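Local coordinates for protein glycoside hydrolase YxiA (Bacillus licheniformis, PDB 3LV4) that probably hydrolyses alpha-1,5-linked L-arabinan, as a calcium-binding glycoside hydrolase of family 43, at residues Met161-Gly164 against Ile170-Leu173; Lys142-Val147 against Gln186-Lys191; Glu174-Lys177 against Pro182-Gly185; Phe152-Gly157 against Lys237-Pro242. All coordinates share one frame; numbering follows the deposited sequence.

Interactions 1, 2 and 3 all involve strand 170-175 or the loop that leads from it to strand 190-193, in one four-stranded antiparallel blade. Interaction 1 is buried backbone pairing in the middle of the blade. Interaction 2 is also buried but has no direct hydrogen bond; the ring of Tyr188 packs on a loop that precedes the blade. Interaction 3 lies at the surface and combines a single backbone bond with contacts to aliphatic and charged side chains. Interaction 4 is a small buried contact between this blade and a loop following strand 230-236. Interactions 1 and 2 touch each other.

Interaction 1 of 4, residues Met161-Gly164 against Ile170-Leu173; sequences MVYG and IFIL
Met161 and Leu173 form an antiparallel hydrogen-bonded pair. Met161 N gives its hydrogen to Leu173 O at 2.9 Å, in the carbonyl plane, and Leu173 N answers to Met161 O. The side chain of Met161, a selenomethionine, starts out anti to its N and turns at chi3 (71°). This turn brings CE within 3.9 Å of Leu173 CD1, and the two side chains run alongside each other. Val162 pairs with Ile172 without hydrogen bonds. Its CA lies 3.2 Å from Phe171 O, a CA-H...O contact, and its CG2 meets Ile170 CG2 at 3.5 Å. Tyr163 forms the second hydrogen-bonded pair. Its N reaches Phe171 O at 2.9 Å, and Phe171 N bonds to Tyr163 O. The chi1 of Tyr163 is 72°, with CG between the backbone N and carbonyl carbon. The ring leans toward Phe171, its CE1 3.7 Å from Phe171 CB. Its hydroxyl is held by Tyr188 O. At Gly164 the carbonyl O touches Ile170 CD1 at 3.4 Å, and the backbone angles there call for glycine. Gly164 and Ile170 bring this end of the hairpin near the predicted pKa-modulating Asp148 and the predicted proton donor Glu201. The hairpin forms the middle of a beta-propeller blade. Strand 150-153 flanks it next to 159-163, and strand 190-193 flanks it next to 170-175. Val162 and Ile170 pack on Ala203 of strand 200-208.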
loop_
_atom_site.group_PDB
_atom_site.type_symbol
_atom_site.label_atom_id
_atom_site.label_comp_id
_atom_site.label_asym_id
_atom_site.label_seq_id
_atom_site.Cartn_x
_atom_site.Cartn_y
_atom_site.Cartn_z
HETATM N N MSE A 161 -8.468 -13.922 1.541
HETATM C CA MSE A 161 -7.047 -13.586 1.436
HETATM C C MSE A 161 -6.703 -13.206 -0.002
HETATM O O MSE A 161 -6.848 -14.022 -0.916
HETATM C CB MSE A 161 -6.155 -14.742 1.879
HETATM C CG MSE A 161 -4.668 -14.399 1.767
HETATM SE SE MSE A 161 -3.495 -15.934 2.171
HETATM C CE MSE A 161 -3.861 -16.988 0.561
ATOM N N VAL A 162 -6.252 -11.970 -0.195
ATOM C CA VAL A 162 -5.729 -11.538 -1.489
ATOM C C VAL A 162 -4.198 -11.632 -1.429
ATOM O O VAL A 162 -3.602 -11.395 -0.379
ATOM C CB VAL A 162 -6.185 -10.097 -1.809
ATOM C CG1 VAL A 162 -5.629 -9.096 -0.771
ATOM C CG2 VAL A 162 -5.797 -9.692 -3.245
ATOM N N TYR A 163 -3.552 -11.990 -2.538
ATOM C CA TYR A 163 -2.109 -12.228 -2.499
ATOM C C TYR A 163 -1.522 -12.226 -3.907
ATOM O O TYR A 163 -2.260 -12.149 -4.897
ATOM C CB TYR A 163 -1.809 -13.572 -1.810
ATOM C CG TYR A 163 -2.187 -14.755 -2.669
ATOM C CD1 TYR A 163 -3.521 -15.132 -2.818
ATOM C CD2 TYR A 163 -1.218 -15.474 -3.357
ATOM C CE1 TYR A 163 -3.877 -16.203 -3.632
ATOM C CE2 TYR A 163 -1.563 -16.536 -4.166
ATOM C CZ TYR A 163 -2.889 -16.902 -4.294
ATOM O OH TYR A 163 -3.222 -17.961 -5.096
ATOM N N GLY A 164 -0.197 -12.328 -3.993
ATOM C CA GLY A 164 0.483 -12.431 -5.270
ATOM C C GLY A 164 1.556 -11.368 -5.452
ATOM O O GLY A 164 1.555 -10.335 -4.780
ATOM N N ILE A 170 -2.514 -11.086 -9.288
ATOM C CA ILE A 170 -3.006 -10.963 -7.924
ATOM C C ILE A 170 -4.305 -11.747 -7.848
ATOM O O ILE A 170 -5.190 -11.564 -8.686
ATOM C CB ILE A 170 -3.287 -9.472 -7.582
ATOM C CG1 ILE A 170 -2.007 -8.632 -7.734
ATOM C CG2 ILE A 170 -3.936 -9.327 -6.193
ATOM C CD1 ILE A 170 -0.826 -9.090 -6.849
ATOM N N PHE A 171 -4.407 -12.627 -6.855
ATOM C CA PHE A 171 -5.537 -13.537 -6.724
ATOM C C PHE A 171 -6.192 -13.398 -5.354
ATOM O O PHE A 171 -5.570 -12.913 -4.406
ATOM C CB PHE A 171 -5.074 -14.991 -6.907
ATOM C CG PHE A 171 -4.714 -15.344 -8.326
ATOM C CD1 PHE A 171 -3.546 -14.859 -8.901
ATOM C CD2 PHE A 171 -5.540 -16.168 -9.082
ATOM C CE1 PHE A 171 -3.218 -15.182 -10.206
ATOM C CE2 PHE A 171 -5.217 -16.496 -10.393
ATOM C CZ PHE A 171 -4.059 -16.004 -10.955
ATOM N N ILE A 172 -7.444 -13.833 -5.248
ATOM C CA ILE A 172 -8.135 -13.822 -3.963
ATOM C C ILE A 172 -8.810 -15.169 -3.693
ATOM O O ILE A 172 -9.389 -15.777 -4.593
ATOM C CB ILE A 172 -9.134 -12.629 -3.845
ATOM C CG1 ILE A 172 -9.601 -12.443 -2.394
ATOM C CG2 ILE A 172 -10.309 -12.766 -4.828
ATOM C CD1 ILE A 172 -10.421 -11.165 -2.202
ATOM N N LEU A 173 -8.690 -15.630 -2.450
ATOM C CA LEU A 173 -9.229 -16.913 -2.004
ATOM C C LEU A 173 -10.205 -16.692 -0.866
ATOM O O LEU A 173 -9.991 -15.814 -0.025
ATOM C CB LEU A 173 -8.084 -17.800 -1.496
ATOM C CG LEU A 173 -7.254 -18.517 -2.564
ATOM C CD1 LEU A 173 -5.921 -18.980 -2.025
ATOM C CD2 LEU A 173 -8.045 -19.700 -3.124
#

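Interaction 2 of 4, residues Lys142-Val147 against Gln186-Lys191; sequences KHPNVV and QGYGKK
Tyr188 lays its ring against Pro144, His143 and Val146. Here the loop ahead of strand 150-153 meets the turn leading into strand 190-193, the last strand of the same propeller blade. The chi1 of Tyr188 is -71°, with CG anti to the carbonyl carbon, and this sends the ring from the turn into the loop 142-147. Pro144 comes over a face of the ring. Its CD stands 3.9 Å from the Tyr188 ring centroid and 24° off the ring normal, a CH-pi contact. Pro144 CG lies 3.5 Å from Tyr188 CD1. His143 CD2 lies 3.7 Å from Tyr188 CD2, and Tyr188 CE2 sits over one face of the imidazole. The two planes are inclined at 42° and meet obliquely. Val146 reaches the outer part of the ring through CG1, 3.9 Å from Tyr188 CE1. The imidazole is fixed in rotation by bonds at both nitrogens, ND1 to Asp139 N and NE2 to Asp134 OD2. The tyrosine hydroxyl bonds to Lys125 O, which holds the far end of the ring. At its base, Tyr188 lies in a type II' turn closed by Gly189 N to Gln186 O at 2.9 Å. Replacing Tyr188 by an alanine would probably open a gap beside Pro144 and His143 and leave Lys125 O without its hydroxyl partner. The one polar link between the segments is a water that donates to Lys142 O and accepts from Lys191 NZ at 2.8 Å. The contact thus relies on dispersion and CH-pi attraction, while the polar ends are satisfied by residues outside it.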
loop_
_atom_site.group_PDB
_atom_site.type_symbol
_atom_site.label_atom_id
_atom_site.label_comp_id
_atom_site.label_asym_id
_atom_site.label_seq_id
_atom_site.Cartn_x
_atom_site.Cartn_y
_atom_site.Cartn_z
ATOM N N LYS A 142 0.574 -17.330 -15.780
ATOM C CA LYS A 142 -0.854 -17.403 -15.443
ATOM C C LYS A 142 -1.132 -17.750 -13.978
ATOM O O LYS A 142 -2.238 -17.510 -13.477
ATOM C CB LYS A 142 -1.582 -18.397 -16.358
ATOM C CG LYS A 142 -1.079 -19.827 -16.262
ATOM C CD LYS A 142 -2.016 -20.782 -16.989
ATOM C CE LYS A 142 -1.640 -22.237 -16.727
ATOM N NZ LYS A 142 -2.736 -23.212 -17.061
ATOM N N HIS A 143 -0.130 -18.319 -13.306
ATOM C CA HIS A 143 -0.232 -18.646 -11.891
ATOM C C HIS A 143 0.532 -17.642 -11.048
ATOM O O HIS A 143 1.539 -17.098 -11.483
ATOM C CB HIS A 143 0.299 -20.060 -11.610
ATOM C CG HIS A 143 -0.488 -21.142 -12.281
ATOM N ND1 HIS A 143 0.103 -22.167 -12.991
ATOM C CD2 HIS A 143 -1.824 -21.346 -12.369
ATOM C CE1 HIS A 143 -0.833 -22.958 -13.479
ATOM N NE2 HIS A 143 -2.014 -22.481 -13.112
ATOM N N PRO A 144 0.054 -17.399 -9.824
ATOM C CA PRO A 144 0.689 -16.402 -8.959
ATOM C C PRO A 144 2.015 -16.894 -8.399
ATOM O O PRO A 144 2.309 -18.090 -8.457
ATOM C CB PRO A 144 -0.326 -16.249 -7.816
ATOM C CG PRO A 144 -0.968 -17.605 -7.730
ATOM C CD PRO A 144 -1.102 -18.044 -9.175
ATOM N N ASN A 145 2.819 -15.953 -7.908
ATOM C CA ASN A 145 3.887 -16.228 -6.959
ATOM C C ASN A 145 3.195 -16.140 -5.604
ATOM O O ASN A 145 2.562 -15.130 -5.314
ATOM C CB ASN A 145 4.970 -15.145 -7.071
ATOM C CG ASN A 145 6.203 -15.450 -6.232
ATOM O OD1 ASN A 145 7.093 -14.599 -6.063
ATOM N ND2 ASN A 145 6.272 -16.663 -5.711
ATOM N N VAL A 146 3.281 -17.192 -4.790
ATOM C CA VAL A 146 2.465 -17.271 -3.573
ATOM C C VAL A 146 3.058 -16.493 -2.394
ATOM O O VAL A 146 3.458 -17.066 -1.372
ATOM C CB VAL A 146 2.125 -18.739 -3.191
ATOM C CG1 VAL A 146 1.350 -19.394 -4.326
ATOM C CG2 VAL A 146 3.396 -19.551 -2.877
ATOM N N VAL A 147 3.080 -15.171 -2.548
ATOM C CA VAL A 147 3.654 -14.286 -1.550
ATOM C C VAL A 147 2.715 -13.092 -1.328
ATOM O O VAL A 147 1.662 -12.992 -1.965
ATOM C CB VAL A 147 5.051 -13.780 -1.996
ATOM C CG1 VAL A 147 6.006 -14.954 -2.185
ATOM C CG2 VAL A 147 4.947 -12.952 -3.300
ATOM N N GLN A 186 -10.581 -24.456 -4.589
ATOM C CA GLN A 186 -10.359 -23.152 -5.220
ATOM C C GLN A 186 -9.097 -23.020 -6.071
ATOM O O GLN A 186 -8.965 -22.052 -6.822
ATOM C CB GLN A 186 -10.318 -22.060 -4.157
ATOM C CG GLN A 186 -11.562 -21.944 -3.322
ATOM C CD GLN A 186 -11.438 -20.786 -2.364
ATOM O OE1 GLN A 186 -11.668 -19.640 -2.734
ATOM N NE2 GLN A 186 -11.029 -21.073 -1.141
ATOM N N GLY A 187 -8.168 -23.963 -5.958
ATOM C CA GLY A 187 -6.874 -23.799 -6.611
ATOM C C GLY A 187 -6.173 -22.539 -6.121
ATOM O O GLY A 187 -6.024 -22.346 -4.918
ATOM N N TYR A 188 -5.750 -21.670 -7.039
ATOM C CA TYR A 188 -5.113 -20.419 -6.634
ATOM C C TYR A 188 -6.122 -19.305 -6.364
ATOM O O TYR A 188 -5.741 -18.202 -5.954
ATOM C CB TYR A 188 -4.079 -19.955 -7.672
ATOM C CG TYR A 188 -2.842 -20.831 -7.691
ATOM C CD1 TYR A 188 -1.955 -20.828 -6.618
ATOM C CD2 TYR A 188 -2.559 -21.656 -8.776
ATOM C CE1 TYR A 188 -0.827 -21.623 -6.622
ATOM C CE2 TYR A 188 -1.432 -22.457 -8.789
ATOM C CZ TYR A 188 -0.572 -22.437 -7.704
ATOM O OH TYR A 188 0.552 -23.233 -7.695
ATOM N N GLY A 189 -7.398 -19.596 -6.596
ATOM C CA GLY A 189 -8.451 -18.612 -6.399
ATOM C C GLY A 189 -8.774 -17.800 -7.638
ATOM O O GLY A 189 -8.512 -18.232 -8.766
ATOM N N LYS A 190 -9.350 -16.618 -7.430
ATOM C CA LYS A 190 -9.853 -15.796 -8.524
ATOM C C LYS A 190 -8.901 -14.637 -8.787
ATOM O O LYS A 190 -8.473 -13.955 -7.847
ATOM C CB LYS A 190 -11.244 -15.257 -8.163
ATOM C CG LYS A 190 -11.780 -14.191 -9.101
ATOM C CD LYS A 190 -13.056 -13.533 -8.557
ATOM C CE LYS A 190 -13.762 -12.758 -9.664
ATOM N NZ LYS A 190 -14.999 -12.063 -9.183
ATOM N N LYS A 191 -8.553 -14.417 -10.053
ATOM C CA LYS A 191 -7.645 -13.326 -10.391
ATOM C C LYS A 191 -8.366 -11.976 -10.329
ATOM O O LYS A 191 -9.518 -11.866 -10.750
ATOM C CB LYS A 191 -7.010 -13.541 -11.774
ATOM C CG LYS A 191 -5.920 -12.516 -12.098
ATOM C CD LYS A 191 -5.076 -12.899 -13.309
ATOM C CE LYS A 191 -5.823 -12.680 -14.618
ATOM N NZ LYS A 191 -4.940 -12.847 -15.816
HETATM O O HOH W 1 -2.945 -14.720 -15.067
#

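Interaction 3 of 4, residues Glu174-Lys177 against Pro182-Gly185; sequences EMDK and PLPG
A single backbone bridge between Met175 and Pro182 ties the end of the third strand of a beta-propeller blade to the loop leading to the fourth. Their CA atoms are 4.1 Å apart. Just beside the bridge, Leu183 N donates to Glu174 O at 3.0 Å, tilted 25° from the carbonyl plane. The same oxygen also accepts from Gln186 NE2, so two donors grip it. Leu183 makes the largest single share of the contact, and its two methyls diverge. CD1 lies against Glu174, 3.5 Å from both CG and CD, and CD2 turns to Asp176, 3.7 Å from its CA. Glu174 is extended, with CG anti to the backbone N (chi1 -167°). Its aliphatic part and carboxylate thus run past the leucine methyl, and OE1 goes on to a salt bridge with Lys158. Asp176 crosses Leu183 at about a right angle while its OD1 takes the backbone N-H groups of Lys178 and Thr179. Shortening Leu183 to an alanine would probably leave Glu174 CG and Asp176 CA without their apolar cover. Phe123 of strand 118-126 touches both Met175 and Pro182. The Met175 chain, a selenomethionine, bends at chi2 and chi3 so that SE comes within 3.9 Å of Pro182 CG and CE within 3.8 Å of Pro182 N.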
loop_
_atom_site.group_PDB
_atom_site.type_symbol
_atom_site.label_atom_id
_atom_site.label_comp_id
_atom_site.label_asym_id
_atom_site.label_seq_id
_atom_site.Cartn_x
_atom_site.Cartn_y
_atom_site.Cartn_z
ATOM N N GLU A 174 -11.271 -17.489 -0.822
ATOM C CA GLU A 174 -12.132 -17.470 0.350
ATOM C C GLU A 174 -11.523 -18.358 1.419
ATOM O O GLU A 174 -11.025 -19.451 1.117
ATOM C CB GLU A 174 -13.554 -17.929 0.035
ATOM C CG GLU A 174 -14.498 -17.613 1.180
ATOM C CD GLU A 174 -15.962 -17.779 0.816
ATOM O OE1 GLU A 174 -16.808 -17.457 1.677
ATOM O OE2 GLU A 174 -16.261 -18.229 -0.320
HETATM N N MSE A 175 -11.550 -17.890 2.664
HETATM C CA MSE A 175 -10.868 -18.591 3.755
HETATM C C MSE A 175 -11.855 -19.155 4.776
HETATM O O MSE A 175 -12.965 -18.641 4.939
HETATM C CB MSE A 175 -9.891 -17.648 4.470
HETATM C CG MSE A 175 -8.971 -16.886 3.529
HETATM SE SE MSE A 175 -7.781 -18.065 2.502
HETATM C CE MSE A 175 -6.329 -18.276 3.813
ATOM N N ASP A 176 -11.427 -20.220 5.449
ATOM C CA ASP A 176 -12.171 -20.828 6.544
ATOM C C ASP A 176 -11.975 -20.001 7.822
ATOM O O ASP A 176 -10.858 -19.836 8.298
ATOM C CB ASP A 176 -11.682 -22.268 6.749
ATOM C CG ASP A 176 -12.525 -23.037 7.739
ATOM O OD1 ASP A 176 -12.607 -22.610 8.915
ATOM O OD2 ASP A 176 -13.100 -24.080 7.347
ATOM N N LYS A 177 -13.070 -19.478 8.364
ATOM C CA LYS A 177 -13.019 -18.597 9.533
ATOM C C LYS A 177 -12.581 -19.296 10.820
ATOM O O LYS A 177 -12.271 -18.643 11.816
ATOM C CB LYS A 177 -14.388 -17.955 9.757
ATOM C CG LYS A 177 -14.713 -16.885 8.752
ATOM C CD LYS A 177 -15.983 -16.149 9.124
ATOM C CE LYS A 177 -17.215 -16.998 8.873
ATOM N NZ LYS A 177 -18.454 -16.201 9.120
ATOM N N PRO A 182 -7.561 -21.882 3.339
ATOM C CA PRO A 182 -8.551 -21.681 2.274
ATOM C C PRO A 182 -9.658 -22.735 2.272
ATOM O O PRO A 182 -9.394 -23.901 2.590
ATOM C CB PRO A 182 -7.718 -21.824 0.994
ATOM C CG PRO A 182 -6.319 -21.461 1.412
ATOM C CD PRO A 182 -6.192 -22.022 2.800
ATOM N N LEU A 183 -10.873 -22.333 1.901
ATOM C CA LEU A 183 -11.946 -23.298 1.668
ATOM C C LEU A 183 -11.508 -24.210 0.528
ATOM O O LEU A 183 -10.733 -23.798 -0.320
ATOM C CB LEU A 183 -13.262 -22.585 1.314
ATOM C CG LEU A 183 -13.819 -21.616 2.362
ATOM C CD1 LEU A 183 -15.113 -20.968 1.884
ATOM C CD2 LEU A 183 -14.046 -22.313 3.677
ATOM N N PRO A 184 -12.006 -25.456 0.495
ATOM C CA PRO A 184 -11.524 -26.407 -0.515
ATOM C C PRO A 184 -11.980 -26.059 -1.929
ATOM O O PRO A 184 -12.960 -25.332 -2.110
ATOM C CB PRO A 184 -12.173 -27.738 -0.097
ATOM C CG PRO A 184 -12.810 -27.498 1.226
ATOM C CD PRO A 184 -13.057 -26.032 1.346
ATOM N N GLY A 185 -11.264 -26.589 -2.920
ATOM C CA GLY A 185 -11.718 -26.580 -4.299
ATOM C C GLY A 185 -11.475 -25.305 -5.082
ATOM O O GLY A 185 -12.077 -25.101 -6.135
#

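Interaction 4 of 4, residues Phe152-Gly157 against Lys237-Pro242; sequences FFDQNG and KNPDGP
Pro239 touches Phe152 and Asp154 from a type I turn that runs from Asn238 to Gly241. The turn begins at Asn238, whose carbonyl O receives Gly241 N at 3.2 Å. Pro239 follows and makes all the direct contacts. Its CB approaches the Phe152 ring at the edge, near the ring plane, 4.1 Å from CE1. Its CG rests on Asp154, 3.5 Å from OD2 and 3.8 Å from CB. Phe152 reaches this place with a chi1 of 67°, and the two side chains cross at about a right angle. Asp154 has chi1 70°, its CG between the backbone N and the carbonyl carbon, which puts OD2 beside the proline and OD1 back over its own turn. There OD1 accepts Asn156 N at 2.8 Å, from above the carboxylate plane and with an N-H...O angle of 134°. This is an Asx turn, set within the type I turn from Asp154 to Gly157. OD1 takes a further bond from Lys158 N, and OD2 accepts from Trp160 NE1. The aspartate is therefore held by several bonds while it offers CB and OD2 to the proline. After Pro239, the carbonyl O of Asp240 bonds to Lys190 NZ. The positive phi of Gly241 favours glycine at the end of the turn. Trp160 and Tyr214 also pack on Pro239. The contact joins the hairpin turn after strand 150-153 to the loop after strand 230-236. It is a blade-to-blade junction of the five-bladed beta-propeller known from family 43 glycoside hydrolases.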
loop_
_atom_site.group_PDB
_atom_site.type_symbol
_atom_site.label_atom_id
_atom_site.label_comp_id
_atom_site.label_asym_id
_atom_site.label_seq_id
_atom_site.Cartn_x
_atom_site.Cartn_y
_atom_site.Cartn_z
ATOM N N PHE A 152 -8.323 -10.765 5.343
ATOM C CA PHE A 152 -9.221 -9.768 5.910
ATOM C C PHE A 152 -10.653 -10.252 5.900
ATOM O O PHE A 152 -11.039 -11.058 5.053
ATOM C CB PHE A 152 -9.127 -8.458 5.123
ATOM C CG PHE A 152 -9.643 -8.564 3.708
ATOM C CD1 PHE A 152 -10.933 -8.155 3.387
ATOM C CD2 PHE A 152 -8.837 -9.079 2.701
ATOM C CE1 PHE A 152 -11.409 -8.259 2.087
ATOM C CE2 PHE A 152 -9.305 -9.179 1.396
ATOM C CZ PHE A 152 -10.599 -8.778 1.089
ATOM N N PHE A 153 -11.437 -9.743 6.846
ATOM C CA PHE A 153 -12.870 -9.996 6.866
ATOM C C PHE A 153 -13.578 -8.943 6.013
ATOM O O PHE A 153 -13.244 -7.750 6.094
ATOM C CB PHE A 153 -13.404 -9.892 8.293
ATOM C CG PHE A 153 -12.980 -11.019 9.197
ATOM C CD1 PHE A 153 -11.910 -10.864 10.062
ATOM C CD2 PHE A 153 -13.681 -12.219 9.205
ATOM C CE1 PHE A 153 -11.529 -11.896 10.914
ATOM C CE2 PHE A 153 -13.309 -13.260 10.047
ATOM C CZ PHE A 153 -12.230 -13.097 10.908
ATOM N N ASP A 154 -14.559 -9.363 5.211
ATOM C CA ASP A 154 -15.404 -8.382 4.535
ATOM C C ASP A 154 -16.519 -7.926 5.479
ATOM O O ASP A 154 -16.564 -8.334 6.642
ATOM C CB ASP A 154 -15.935 -8.880 3.173
ATOM C CG ASP A 154 -16.966 -10.002 3.295
ATOM O OD1 ASP A 154 -17.588 -10.152 4.370
ATOM O OD2 ASP A 154 -17.166 -10.723 2.291
ATOM N N GLN A 155 -17.394 -7.051 4.999
ATOM C CA GLN A 155 -18.422 -6.479 5.873
ATOM C C GLN A 155 -19.534 -7.457 6.233
ATOM O O GLN A 155 -20.360 -7.177 7.108
ATOM C CB GLN A 155 -18.982 -5.200 5.269
ATOM C CG GLN A 155 -17.925 -4.130 5.151
ATOM C CD GLN A 155 -17.307 -3.786 6.501
ATOM O OE1 GLN A 155 -16.125 -4.063 6.752
ATOM N NE2 GLN A 155 -18.109 -3.189 7.381
ATOM N N ASN A 156 -19.548 -8.607 5.567
ATOM C CA ASN A 156 -20.485 -9.673 5.919
ATOM C C ASN A 156 -19.860 -10.677 6.883
ATOM O O ASN A 156 -20.503 -11.644 7.295
ATOM C CB ASN A 156 -20.962 -10.404 4.666
ATOM C CG ASN A 156 -21.866 -9.555 3.812
ATOM O OD1 ASN A 156 -22.716 -8.829 4.325
ATOM N ND2 ASN A 156 -21.690 -9.638 2.494
ATOM N N GLY A 157 -18.599 -10.459 7.231
ATOM C CA GLY A 157 -17.902 -11.372 8.112
ATOM C C GLY A 157 -17.296 -12.586 7.421
ATOM O O GLY A 157 -16.836 -13.510 8.094
ATOM N N LYS A 237 -17.615 -2.629 -5.297
ATOM C CA LYS A 237 -18.614 -2.795 -4.247
ATOM C C LYS A 237 -18.481 -4.161 -3.559
ATOM O O LYS A 237 -19.068 -4.381 -2.501
ATOM C CB LYS A 237 -20.029 -2.584 -4.795
ATOM C CG LYS A 237 -20.323 -1.135 -5.199
ATOM C CD LYS A 237 -20.353 -0.196 -3.996
ATOM C CE LYS A 237 -20.882 1.193 -4.380
ATOM N NZ LYS A 237 -20.912 2.152 -3.209
ATOM N N ASN A 238 -17.697 -5.061 -4.153
ATOM C CA ASN A 238 -17.471 -6.395 -3.583
ATOM C C ASN A 238 -16.021 -6.616 -3.185
ATOM O O ASN A 238 -15.121 -6.127 -3.853
ATOM C CB ASN A 238 -17.852 -7.478 -4.586
ATOM C CG ASN A 238 -19.183 -7.208 -5.255
ATOM O OD1 ASN A 238 -19.275 -7.163 -6.484
ATOM N ND2 ASN A 238 -20.216 -7.027 -4.454
ATOM N N PRO A 239 -15.789 -7.385 -2.112
ATOM C CA PRO A 239 -14.412 -7.659 -1.685
ATOM C C PRO A 239 -13.621 -8.384 -2.769
ATOM O O PRO A 239 -12.419 -8.151 -2.909
ATOM C CB PRO A 239 -14.598 -8.567 -0.452
ATOM C CG PRO A 239 -15.970 -9.166 -0.615
ATOM C CD PRO A 239 -16.780 -8.057 -1.249
ATOM N N ASP A 240 -14.291 -9.241 -3.533
ATOM C CA ASP A 240 -13.613 -10.034 -4.557
ATOM C C ASP A 240 -13.796 -9.479 -5.978
ATOM O O ASP A 240 -13.677 -10.215 -6.963
ATOM C CB ASP A 240 -14.060 -11.501 -4.484
ATOM C CG ASP A 240 -15.553 -11.670 -4.694
ATOM O OD1 ASP A 240 -16.312 -10.706 -4.441
ATOM O OD2 ASP A 240 -15.970 -12.778 -5.106
ATOM N N GLY A 241 -14.072 -8.180 -6.080
ATOM C CA GLY A 241 -14.175 -7.523 -7.373
ATOM C C GLY A 241 -15.502 -7.745 -8.072
ATOM O O GLY A 241 -16.452 -8.262 -7.478
ATOM N N PRO A 242 -15.586 -7.364 -9.352
ATOM C CA PRO A 242 -14.501 -6.804 -10.173
ATOM C C PRO A 242 -14.070 -5.411 -9.732
ATOM O O PRO A 242 -14.906 -4.590 -9.335
ATOM C CB PRO A 242 -15.124 -6.732 -11.571
ATOM C CG PRO A 242 -16.605 -6.644 -11.315
ATOM C CD PRO A 242 -16.849 -7.486 -10.105
#